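Local coordinates for FrpC operon protein (Neisseria meningitidis, PDB 5EDF) that is an iron-regulated, FrpC-binding protein (FrpD) with a novel fold, whose precise function is unknown but which is putatively involved in adhesion, at residues Tyr66-Asp71 / Val75-Asn80; Ala85-Phe90 / Asp96-Ile101; Phe151-Lys156 / Ala161-Arg166. One frame throughout, in Å; residues are numbered along the deposited sequence. Where two conformers were deposited one is given.

Interaction 1. Residues Tyr66-Asp71 / Val75-Asn80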
loop_
_atom_site.group_PDB
_atom_site.type_symbol
_atom_site.label_atom_id
_atom_site.label_comp_id
_atom_site.label_asym_id
_atom_site.label_seq_id
_atom_site.Cartn_x
_atom_site.Cartn_y
_atom_site.Cartn_z
ATOM N N TYR A 66 -6.336 5.832 -4.564
ATOM C CA TYR A 66 -6.703 5.475 -5.915
ATOM C C TYR A 66 -5.432 5.391 -6.744
ATOM O O TYR A 66 -4.583 6.294 -6.688
ATOM C CB TYR A 66 -7.652 6.530 -6.507
ATOM C CG TYR A 66 -7.981 6.389 -7.979
ATOM C CD1 TYR A 66 -8.692 5.307 -8.455
ATOM C CD2 TYR A 66 -7.584 7.340 -8.876
ATOM C CE1 TYR A 66 -9.004 5.181 -9.786
ATOM C CE2 TYR A 66 -7.925 7.231 -10.205
ATOM C CZ TYR A 66 -8.609 6.142 -10.651
ATOM O OH TYR A 66 -8.944 6.021 -12.009
ATOM N N TYR A 67 -5.285 4.309 -7.500
ATOM C CA TYR A 67 -4.112 4.172 -8.375
ATOM C C TYR A 67 -4.564 4.292 -9.804
ATOM O O TYR A 67 -5.614 3.788 -10.192
ATOM C CB TYR A 67 -3.321 2.892 -8.097
ATOM C CG TYR A 67 -4.000 1.582 -8.504
ATOM C CD1 TYR A 67 -3.887 1.086 -9.781
ATOM C CD2 TYR A 67 -4.782 0.877 -7.600
ATOM C CE1 TYR A 67 -4.514 -0.092 -10.146
ATOM C CE2 TYR A 67 -5.387 -0.297 -7.937
ATOM C CZ TYR A 67 -5.255 -0.796 -9.211
ATOM O OH TYR A 67 -5.887 -1.986 -9.527
ATOM N N LYS A 68 -3.761 5.034 -10.570
ATOM C CA LYS A 68 -4.125 5.435 -11.922
ATOM C C LYS A 68 -2.957 5.349 -12.892
ATOM O O LYS A 68 -1.847 5.777 -12.583
ATOM C CB LYS A 68 -4.627 6.885 -11.850
ATOM C CG LYS A 68 -5.140 7.464 -13.115
ATOM C CD LYS A 68 -5.634 8.879 -12.913
ATOM C CE LYS A 68 -4.532 9.920 -12.801
ATOM N NZ LYS A 68 -5.082 11.317 -12.809
ATOM N N LYS A 69 -3.222 4.846 -14.107
ATOM C CA LYS A 69 -2.206 4.767 -15.147
ATOM C C LYS A 69 -2.023 6.145 -15.803
ATOM O O LYS A 69 -3.016 6.807 -16.130
ATOM C CB LYS A 69 -2.653 3.744 -16.184
ATOM C CG LYS A 69 -1.597 3.339 -17.176
ATOM C CD LYS A 69 -0.570 2.447 -16.526
ATOM C CE LYS A 69 0.505 2.057 -17.510
ATOM N NZ LYS A 69 0.048 0.966 -18.416
ATOM N N THR A 70 -0.774 6.602 -15.911
ATOM C CA THR A 70 -0.432 7.807 -16.684
ATOM C C THR A 70 0.670 7.499 -17.707
ATOM O O THR A 70 1.107 6.355 -17.817
ATOM C CB THR A 70 -0.007 8.988 -15.769
ATOM O OG1 THR A 70 1.353 8.825 -15.341
ATOM C CG2 THR A 70 -0.928 9.099 -14.549
ATOM N N ASP A 71 1.081 8.522 -18.463
ATOM C CA ASP A 71 2.216 8.419 -19.395
ATOM C C ASP A 71 3.549 8.360 -18.672
ATOM O O ASP A 71 4.542 7.890 -19.229
ATOM C CB ASP A 71 2.226 9.613 -20.361
ATOM C CG ASP A 71 1.121 9.534 -21.405
ATOM O OD1 ASP A 71 0.562 8.432 -21.614
ATOM O OD2 ASP A 71 0.813 10.578 -22.027
ATOM N N VAL A 75 0.280 6.409 -10.772
ATOM C CA VAL A 75 0.303 7.371 -9.672
ATOM C C VAL A 75 -0.759 7.035 -8.650
ATOM O O VAL A 75 -1.724 6.341 -8.971
ATOM C CB VAL A 75 0.137 8.844 -10.143
ATOM C CG1 VAL A 75 1.274 9.210 -11.060
ATOM C CG2 VAL A 75 -1.226 9.056 -10.790
ATOM N N LEU A 76 -0.566 7.532 -7.433
ATOM C CA LEU A 76 -1.507 7.372 -6.330
ATOM C C LEU A 76 -2.166 8.693 -6.028
ATOM O O LEU A 76 -1.504 9.739 -5.981
ATOM C CB LEU A 76 -0.802 6.897 -5.059
ATOM C CG LEU A 76 0.086 5.676 -5.209
ATOM C CD1 LEU A 76 0.766 5.370 -3.868
ATOM C CD2 LEU A 76 -0.646 4.464 -5.815
ATOM N N GLU A 77 -3.461 8.630 -5.739
ATOM C CA GLU A 77 -4.235 9.839 -5.451
ATOM C C GLU A 77 -5.104 9.685 -4.225
ATOM O O GLU A 77 -5.676 8.625 -4.019
ATOM C CB GLU A 77 -5.156 10.185 -6.629
ATOM C CG GLU A 77 -4.401 10.465 -7.895
ATOM C CD GLU A 77 -5.253 10.891 -9.071
ATOM O OE1 GLU A 77 -6.483 10.692 -9.062
ATOM O OE2 GLU A 77 -4.665 11.434 -10.039
ATOM N N PRO A 78 -5.312 10.783 -3.473
ATOM C CA PRO A 78 -6.399 10.824 -2.495
ATOM C C PRO A 78 -7.712 11.024 -3.217
ATOM O O PRO A 78 -7.748 11.261 -4.426
ATOM C CB PRO A 78 -6.060 12.068 -1.689
ATOM C CG PRO A 78 -5.434 12.983 -2.690
ATOM C CD PRO A 78 -4.678 12.103 -3.605
ATOM N N TYR A 79 -8.807 10.959 -2.457
ATOM C CA TYR A 79 -10.117 11.284 -3.003
ATOM C C TYR A 79 -10.132 12.689 -3.568
ATOM O O TYR A 79 -9.736 13.664 -2.880
ATOM C CB TYR A 79 -11.161 11.137 -1.889
ATOM C CG TYR A 79 -12.610 11.395 -2.235
ATOM C CD1 TYR A 79 -13.520 10.350 -2.295
ATOM C CD2 TYR A 79 -13.079 12.688 -2.465
ATOM C CE1 TYR A 79 -14.857 10.576 -2.563
ATOM C CE2 TYR A 79 -14.433 12.931 -2.727
ATOM C CZ TYR A 79 -15.318 11.871 -2.780
ATOM O OH TYR A 79 -16.688 12.047 -3.044
ATOM N N ASN A 80 -10.617 12.818 -4.798
ATOM C CA ASN A 80 -10.787 14.130 -5.417
ATOM C C ASN A 80 -11.971 14.098 -6.369
ATOM O O ASN A 80 -12.570 13.034 -6.602
ATOM C CB ASN A 80 -9.469 14.624 -6.070
ATOM C CG ASN A 80 -9.021 13.775 -7.234
ATOM O OD1 ASN A 80 -9.839 13.340 -8.041
ATOM N ND2 ASN A 80 -7.727 13.583 -7.355
HETATM O O HOH W 1 -7.685 11.623 -11.222
#
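Lys68 and Glu77 close a salt bridge across two antiparallel strands, NZ of Lys68 standing 2.8 Å from OE2 of Glu77. The ammonium meets the syn side of that oxygen but sits 25° out of the carboxylate plane. The lysine chain runs straight from the backbone and then bends at chi3 (77°), which brings CE and NZ over to the glutamate. One water completes the pairing: it accepts from Lys68 NZ and donates to Glu77 OE1, 2.6 Å from that oxygen. Glu77 OE1 has a further donor in the amide of Asn83, so both carboxylate oxygens have polar partners, and the nearby ammonium would be expected to favour the charged form. The same OE1 lies at the edge of the Tyr66 ring, in its plane and 3.5 Å from Tyr66 CD2; ring and glutamate run side by side. The other face of the ribbon carries Tyr67 and Leu76, whose side chains meet at Tyr67 CB and Leu76 CD2, 3.9 Å apart. The hydroxyl of Tyr67 leads away and is engaged by Glu199 and by the backbone N of Arg198, while Leu76 packs on helix 205-224. In the backbone, N and O of Tyr66 pair with O and N of Glu77, and Lys68 is joined to Val75 in the same reciprocal way. Between these two hydrogen-bonded pairs, CA of Tyr67 and CA of Leu76 each offer a C-H to a carbonyl opposite, Leu76 CA at 3.3 Å from Tyr66 O. This is a tight antiparallel beta hairpin, strands 61-70 and 73-77, forming one edge of the large antiparallel sheet.

Interaction 2. Residues Ala85-Phe90 / Asp96-Ile101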
loop_
_atom_site.group_PDB
_atom_site.type_symbol
_atom_site.label_atom_id
_atom_site.label_comp_id
_atom_site.label_asym_id
_atom_site.label_seq_id
_atom_site.Cartn_x
_atom_site.Cartn_y
_atom_site.Cartn_z
ATOM N N ALA A 85 -15.800 8.723 -8.181
ATOM C CA ALA A 85 -16.653 7.576 -8.459
ATOM C C ALA A 85 -15.970 6.255 -8.147
ATOM O O ALA A 85 -16.637 5.291 -7.764
ATOM C CB ALA A 85 -17.130 7.601 -9.896
ATOM N N HIS A 86 -14.642 6.230 -8.261
ATOM C CA HIS A 86 -13.880 5.034 -7.910
ATOM C C HIS A 86 -13.934 4.774 -6.413
ATOM O O HIS A 86 -14.068 3.619 -5.963
ATOM C CB HIS A 86 -12.456 5.124 -8.418
ATOM C CG HIS A 86 -12.377 5.191 -9.907
ATOM N ND1 HIS A 86 -12.464 4.062 -10.699
ATOM C CD2 HIS A 86 -12.281 6.242 -10.761
ATOM C CE1 HIS A 86 -12.415 4.421 -11.973
ATOM N NE2 HIS A 86 -12.300 5.736 -12.039
ATOM N N PHE A 87 -13.818 5.846 -5.613
ATOM C CA PHE A 87 -13.980 5.733 -4.158
ATOM C C PHE A 87 -15.389 5.359 -3.733
ATOM O O PHE A 87 -15.561 4.594 -2.780
ATOM C CB PHE A 87 -13.547 7.017 -3.456
ATOM C CG PHE A 87 -12.062 7.173 -3.355
ATOM C CD1 PHE A 87 -11.383 6.569 -2.316
ATOM C CD2 PHE A 87 -11.319 7.912 -4.277
ATOM C CE1 PHE A 87 -10.015 6.715 -2.182
ATOM C CE2 PHE A 87 -9.934 8.034 -4.150
ATOM C CZ PHE A 87 -9.284 7.459 -3.134
ATOM N N ILE A 88 -16.407 5.876 -4.417
ATOM C CA ILE A 88 -17.780 5.518 -4.069
ATOM C C ILE A 88 -18.014 4.020 -4.289
ATOM O O ILE A 88 -18.609 3.352 -3.456
ATOM C CB ILE A 88 -18.798 6.338 -4.879
ATOM C CG1 ILE A 88 -18.781 7.773 -4.368
ATOM C CG2 ILE A 88 -20.180 5.738 -4.762
ATOM C CD1 ILE A 88 -19.427 8.751 -5.249
ATOM N N GLN A 89 -17.557 3.496 -5.418
ATOM C CA GLN A 89 -17.621 2.072 -5.656
ATOM C C GLN A 89 -16.872 1.268 -4.582
ATOM O O GLN A 89 -17.356 0.267 -4.057
ATOM C CB GLN A 89 -17.118 1.758 -7.063
ATOM C CG GLN A 89 -17.177 0.276 -7.431
ATOM C CD GLN A 89 -18.579 -0.207 -7.625
ATOM O OE1 GLN A 89 -19.254 0.213 -8.571
ATOM N NE2 GLN A 89 -19.040 -1.099 -6.737
ATOM N N PHE A 90 -15.669 1.715 -4.270
ATOM C CA PHE A 90 -14.847 1.090 -3.238
ATOM C C PHE A 90 -15.568 1.058 -1.898
ATOM O O PHE A 90 -15.562 0.050 -1.212
ATOM C CB PHE A 90 -13.542 1.891 -3.163
ATOM C CG PHE A 90 -12.750 1.686 -1.906
ATOM C CD1 PHE A 90 -11.977 0.578 -1.740
ATOM C CD2 PHE A 90 -12.773 2.650 -0.910
ATOM C CE1 PHE A 90 -11.239 0.420 -0.569
ATOM C CE2 PHE A 90 -12.031 2.478 0.252
ATOM C CZ PHE A 90 -11.286 1.370 0.407
ATOM N N ASP A 96 -12.981 -1.723 -6.756
ATOM C CA ASP A 96 -12.477 -0.677 -7.637
ATOM C C ASP A 96 -10.973 -0.547 -7.381
ATOM O O ASP A 96 -10.427 -1.280 -6.535
ATOM C CB ASP A 96 -13.242 0.647 -7.444
ATOM C CG ASP A 96 -13.377 1.458 -8.734
ATOM O OD1 ASP A 96 -12.369 1.694 -9.414
ATOM O OD2 ASP A 96 -14.512 1.834 -9.117
ATOM N N SER A 97 -10.309 0.328 -8.143
ATOM C CA SER A 97 -8.848 0.461 -8.126
ATOM C C SER A 97 -8.410 1.377 -7.007
ATOM O O SER A 97 -7.816 2.427 -7.230
ATOM C CB SER A 97 -8.327 0.971 -9.468
ATOM O OG SER A 97 -8.870 2.232 -9.774
ATOM N N VAL A 98 -8.751 0.971 -5.789
ATOM C CA VAL A 98 -8.411 1.695 -4.586
ATOM C C VAL A 98 -7.751 0.696 -3.642
ATOM O O VAL A 98 -8.364 -0.315 -3.254
ATOM C CB VAL A 98 -9.647 2.348 -3.945
ATOM C CG1 VAL A 98 -9.274 2.966 -2.602
ATOM C CG2 VAL A 98 -10.296 3.400 -4.900
ATOM N N ASP A 99 -6.513 1.015 -3.263
ATOM C CA ASP A 99 -5.717 0.161 -2.388
ATOM C C ASP A 99 -5.715 0.706 -0.961
ATOM O O ASP A 99 -5.743 1.925 -0.750
ATOM C CB ASP A 99 -4.274 0.090 -2.902
ATOM C CG ASP A 99 -4.142 -0.546 -4.249
ATOM O OD1 ASP A 99 -4.940 -1.427 -4.604
ATOM O OD2 ASP A 99 -3.173 -0.178 -4.979
ATOM N N ASP A 100 -5.651 -0.191 0.015
ATOM C CA ASP A 100 -5.537 0.159 1.424
ATOM C C ASP A 100 -4.123 -0.016 1.896
ATOM O O ASP A 100 -3.477 -1.026 1.575
ATOM C CB ASP A 100 -6.461 -0.713 2.252
ATOM C CG ASP A 100 -7.911 -0.407 1.981
ATOM O OD1 ASP A 100 -8.327 0.720 2.250
ATOM O OD2 ASP A 100 -8.605 -1.333 1.519
ATOM N N ILE A 101 -3.617 0.934 2.654
ATOM C CA ILE A 101 -2.260 0.882 3.179
ATOM C C ILE A 101 -2.330 1.015 4.686
ATOM O O ILE A 101 -2.876 2.001 5.196
ATOM C CB ILE A 101 -1.359 1.978 2.540
ATOM C CG1 ILE A 101 -1.297 1.800 1.012
ATOM C CG2 ILE A 101 0.022 1.940 3.213
ATOM C CD1 ILE A 101 -0.732 2.984 0.278
#
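His86, Phe87 and Phe90 hold helix 84-93 against the start of strand 98-105, a helix-strand packing in which the short segments run at 66° to each other. His86 comes first: its ND1 donates to OD1 of Asp96 at 2.7 Å, a His-carboxylate hydrogen bond that is nearly straight (162°). OD1 lies close to the imidazole plane, and ND1 meets its syn side, out of the carboxylate plane, which stands almost perpendicular to the ring. The imidazole also stacks on Tyr66. Phe87 points away at its root, yet its ring returns to the strand with Val98 CG2 over one face, 4.3 Å from the centroid. Gln89 packs by its aliphatic part, CB lying 3.3 Å from Asp96 OD2, while its amide NE2 turns off to Asp93. Phe90 offers a ring face to the other Val98 methyl, CG1, which sits 3.6 Å from the centroid and 7° off the normal. Val98 thus meets both rings, CG1 also reaching Phe87 CE1 at 3.8 Å. At the edge of the Phe90 ring lies the carboxylate of Asp100, itself bound by Ser64 and Arg37. Asp96 OD1 takes a second donor through its anti lone pair, the backbone N of Ser97 at 2.8 Å.

Interaction 3. Residues Phe151-Lys156 / Ala161-Arg166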
loop_
_atom_site.group_PDB
_atom_site.type_symbol
_atom_site.label_atom_id
_atom_site.label_comp_id
_atom_site.label_asym_id
_atom_site.label_seq_id
_atom_site.Cartn_x
_atom_site.Cartn_y
_atom_site.Cartn_z
ATOM N N PHE A 151 7.587 -14.037 -7.617
ATOM C CA PHE A 151 8.719 -13.127 -7.642
ATOM C C PHE A 151 8.834 -12.400 -6.313
ATOM O O PHE A 151 7.803 -12.070 -5.681
ATOM C CB PHE A 151 8.506 -12.050 -8.709
ATOM C CG PHE A 151 8.427 -12.564 -10.089
ATOM C CD1 PHE A 151 9.585 -12.695 -10.837
ATOM C CD2 PHE A 151 7.232 -12.939 -10.644
ATOM C CE1 PHE A 151 9.556 -13.175 -12.137
ATOM C CE2 PHE A 151 7.177 -13.437 -11.960
ATOM C CZ PHE A 151 8.353 -13.543 -12.709
ATOM N N TYR A 152 10.048 -12.114 -5.881
ATOM C CA TYR A 152 10.344 -11.324 -4.716
ATOM C C TYR A 152 11.285 -10.230 -5.092
ATOM O O TYR A 152 12.244 -10.488 -5.825
ATOM C CB TYR A 152 10.998 -12.171 -3.610
ATOM C CG TYR A 152 10.167 -13.315 -3.099
ATOM C CD1 TYR A 152 9.398 -13.204 -1.952
ATOM C CD2 TYR A 152 10.131 -14.533 -3.785
ATOM C CE1 TYR A 152 8.640 -14.274 -1.497
ATOM C CE2 TYR A 152 9.366 -15.600 -3.333
ATOM C CZ TYR A 152 8.625 -15.474 -2.186
ATOM O OH TYR A 152 7.906 -16.526 -1.715
ATOM N N TYR A 153 11.058 -9.036 -4.583
ATOM C CA TYR A 153 11.954 -7.909 -4.672
ATOM C C TYR A 153 12.209 -7.409 -3.263
ATOM O O TYR A 153 11.281 -6.952 -2.594
ATOM C CB TYR A 153 11.407 -6.840 -5.595
ATOM C CG TYR A 153 10.988 -7.395 -6.947
ATOM C CD1 TYR A 153 11.926 -7.707 -7.901
ATOM C CD2 TYR A 153 9.662 -7.612 -7.260
ATOM C CE1 TYR A 153 11.551 -8.256 -9.141
ATOM C CE2 TYR A 153 9.283 -8.138 -8.473
ATOM C CZ TYR A 153 10.235 -8.450 -9.417
ATOM O OH TYR A 153 9.851 -8.949 -10.649
ATOM N N ILE A 154 13.447 -7.453 -2.806
ATOM C CA ILE A 154 13.812 -7.178 -1.427
ATOM C C ILE A 154 14.779 -6.010 -1.364
ATOM O O ILE A 154 15.843 -6.050 -1.965
ATOM C CB ILE A 154 14.450 -8.418 -0.752
ATOM C CG1 ILE A 154 13.478 -9.582 -0.801
ATOM C CG2 ILE A 154 14.877 -8.093 0.669
ATOM C CD1 ILE A 154 13.976 -10.858 -0.184
ATOM N N LYS A 155 14.432 -4.987 -0.596
ATOM C CA LYS A 155 15.263 -3.812 -0.330
ATOM C C LYS A 155 15.742 -3.877 1.116
ATOM O O LYS A 155 14.962 -4.189 1.975
ATOM C CB LYS A 155 14.362 -2.564 -0.542
ATOM C CG LYS A 155 14.912 -1.163 -0.236
ATOM C CD LYS A 155 13.754 -0.150 -0.411
ATOM C CE LYS A 155 14.186 1.278 -0.415
ATOM N NZ LYS A 155 13.987 1.810 0.911
ATOM N N LYS A 156 17.000 -3.538 1.423
ATOM C CA LYS A 156 17.458 -3.429 2.839
ATOM C C LYS A 156 17.618 -1.950 3.235
ATOM O O LYS A 156 16.682 -1.203 3.047
ATOM C CB LYS A 156 18.724 -4.249 3.083
ATOM C CG LYS A 156 18.498 -5.733 2.942
ATOM C CD LYS A 156 19.836 -6.446 2.897
ATOM C CE LYS A 156 19.700 -7.946 2.874
ATOM N NZ LYS A 156 20.992 -8.615 3.205
ATOM N N ALA A 161 12.083 -3.339 2.605
ATOM C CA ALA A 161 10.803 -3.700 2.030
ATOM C C ALA A 161 10.918 -5.055 1.386
ATOM O O ALA A 161 11.991 -5.415 0.853
ATOM C CB ALA A 161 10.370 -2.677 0.975
ATOM N N ILE A 162 9.827 -5.814 1.378
ATOM C CA ILE A 162 9.736 -7.035 0.614
ATOM C C ILE A 162 8.447 -7.001 -0.202
ATOM O O ILE A 162 7.336 -6.865 0.358
ATOM C CB ILE A 162 9.864 -8.321 1.478
ATOM C CG1 ILE A 162 9.611 -9.570 0.624
ATOM C CG2 ILE A 162 8.925 -8.267 2.658
ATOM C CD1 ILE A 162 10.225 -10.862 1.171
ATOM N N ILE A 163 8.589 -7.083 -1.533
ATOM C CA ILE A 163 7.498 -7.053 -2.478
ATOM C C ILE A 163 7.402 -8.467 -3.054
ATOM O O ILE A 163 8.381 -9.022 -3.545
ATOM C CB ILE A 163 7.779 -6.072 -3.620
ATOM C CG1 ILE A 163 8.018 -4.657 -3.108
ATOM C CG2 ILE A 163 6.607 -6.147 -4.657
ATOM C CD1 ILE A 163 8.463 -3.631 -4.212
ATOM N N THR A 164 6.228 -9.096 -2.946
ATOM C CA THR A 164 5.999 -10.462 -3.464
ATOM C C THR A 164 4.898 -10.412 -4.495
ATOM O O THR A 164 3.836 -9.873 -4.260
ATOM C CB THR A 164 5.616 -11.432 -2.355
ATOM O OG1 THR A 164 6.529 -11.332 -1.263
ATOM C CG2 THR A 164 5.590 -12.894 -2.853
ATOM N N HIS A 165 5.170 -10.919 -5.681
ATOM C CA HIS A 165 4.230 -10.859 -6.819
ATOM C C HIS A 165 4.052 -12.269 -7.329
ATOM O O HIS A 165 5.040 -12.921 -7.663
ATOM C CB HIS A 165 4.847 -9.955 -7.895
ATOM C CG HIS A 165 3.944 -9.629 -9.044
ATOM N ND1 HIS A 165 2.745 -8.959 -8.892
ATOM C CD2 HIS A 165 4.089 -9.839 -10.374
ATOM C CE1 HIS A 165 2.182 -8.801 -10.079
ATOM N NE2 HIS A 165 2.999 -9.285 -11.002
ATOM N N ARG A 166 2.830 -12.785 -7.354
ATOM C CA ARG A 166 2.605 -14.198 -7.615
ATOM C C ARG A 166 1.410 -14.457 -8.516
ATOM O O ARG A 166 0.413 -13.727 -8.495
ATOM C CB ARG A 166 2.416 -14.946 -6.298
ATOM C CG ARG A 166 1.369 -14.334 -5.396
ATOM C CD ARG A 166 1.050 -15.175 -4.175
ATOM N NE ARG A 166 2.212 -15.760 -3.497
ATOM C CZ ARG A 166 2.793 -15.253 -2.411
ATOM N NH1 ARG A 166 2.355 -14.125 -1.861
ATOM N NH2 ARG A 166 3.816 -15.891 -1.863
HETATM O O HOH W 2 5.616 -15.783 -0.093
#
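Tyr152 lies alongside Thr164, ring and side chain pointing the same way from neighbouring strands. With its CG beside the backbone N (chi1 -61°), the tyrosine ring leans over the threonine, and Thr164 CG2 comes to 3.6 Å from Tyr152 CE1. The methyl stands off-centre over the ring, 30° from the normal, a loose CH-pi contact. Farther out, a water donates to the Tyr152 hydroxyl and lies at the edge of the Arg166 guanidinium, though the short distance to NH2 leaves that leg doubtful. Arg166 leaves its strand with CG between backbone N and carbonyl carbon (chi1 52°) and bends again at chi3; this folds the guanidinium back over Thr164 CG2 and brings NH2 to its salt-bridge partner Glu150. The Tyr152 ring and the guanidinium are perpendicular. On the same face, Ile154 and Ile162 run side by side, their CD1 methyls 4.0 Å apart, and Ile162 CD1 also reaches Tyr152 CD1 at 4.0 Å. The two isoleucines pack on Met114 of helix 114-120, and Ile162 is one of the residues around a bound azide ion, probably picked up from the crystallisation liquor. The framework is a regular antiparallel beta hairpin, strands 150-155 and 161-167, within the large sheet, with six backbone hydrogen bonds over three pairs, Phe151-His165, Tyr153-Ile163 and Lys155-Ala161. These pairs put their side chains on the face turned to helix 205-224. There Tyr153 and Ile163 touch mainly at their roots, CB to CB at 4.2 Å. Phe151 brings CD2 to 3.7 Å from the carbonyl oxygen of His165, which lies at the ring edge. The imidazole of His165 is fixed at both nitrogens, ND1 by Thr180 OG1 and NE2 by the backbone N of Leu203.

From the N terminus, interaction 1 comes first, closing the short turn between strands 61-70 and 73-77. Interaction 2 follows, bringing helix 84-93 back onto strand 98-105 across a brief connection. Interaction 3 closes a later hairpin, 150-155 with 161-167. The three are in series; none encloses or crosses another. Interactions 1 and 2 touch, because strands 61-70 and 98-105 are neighbours in the sheet: Tyr67 N lies 3.2 Å from Ser97 O, probably a hydrogen bond. Interaction 3 belongs to the same sheet but lies apart, its centre about 22 Å from that of interaction 1, beyond strands 189-193 and 178-186.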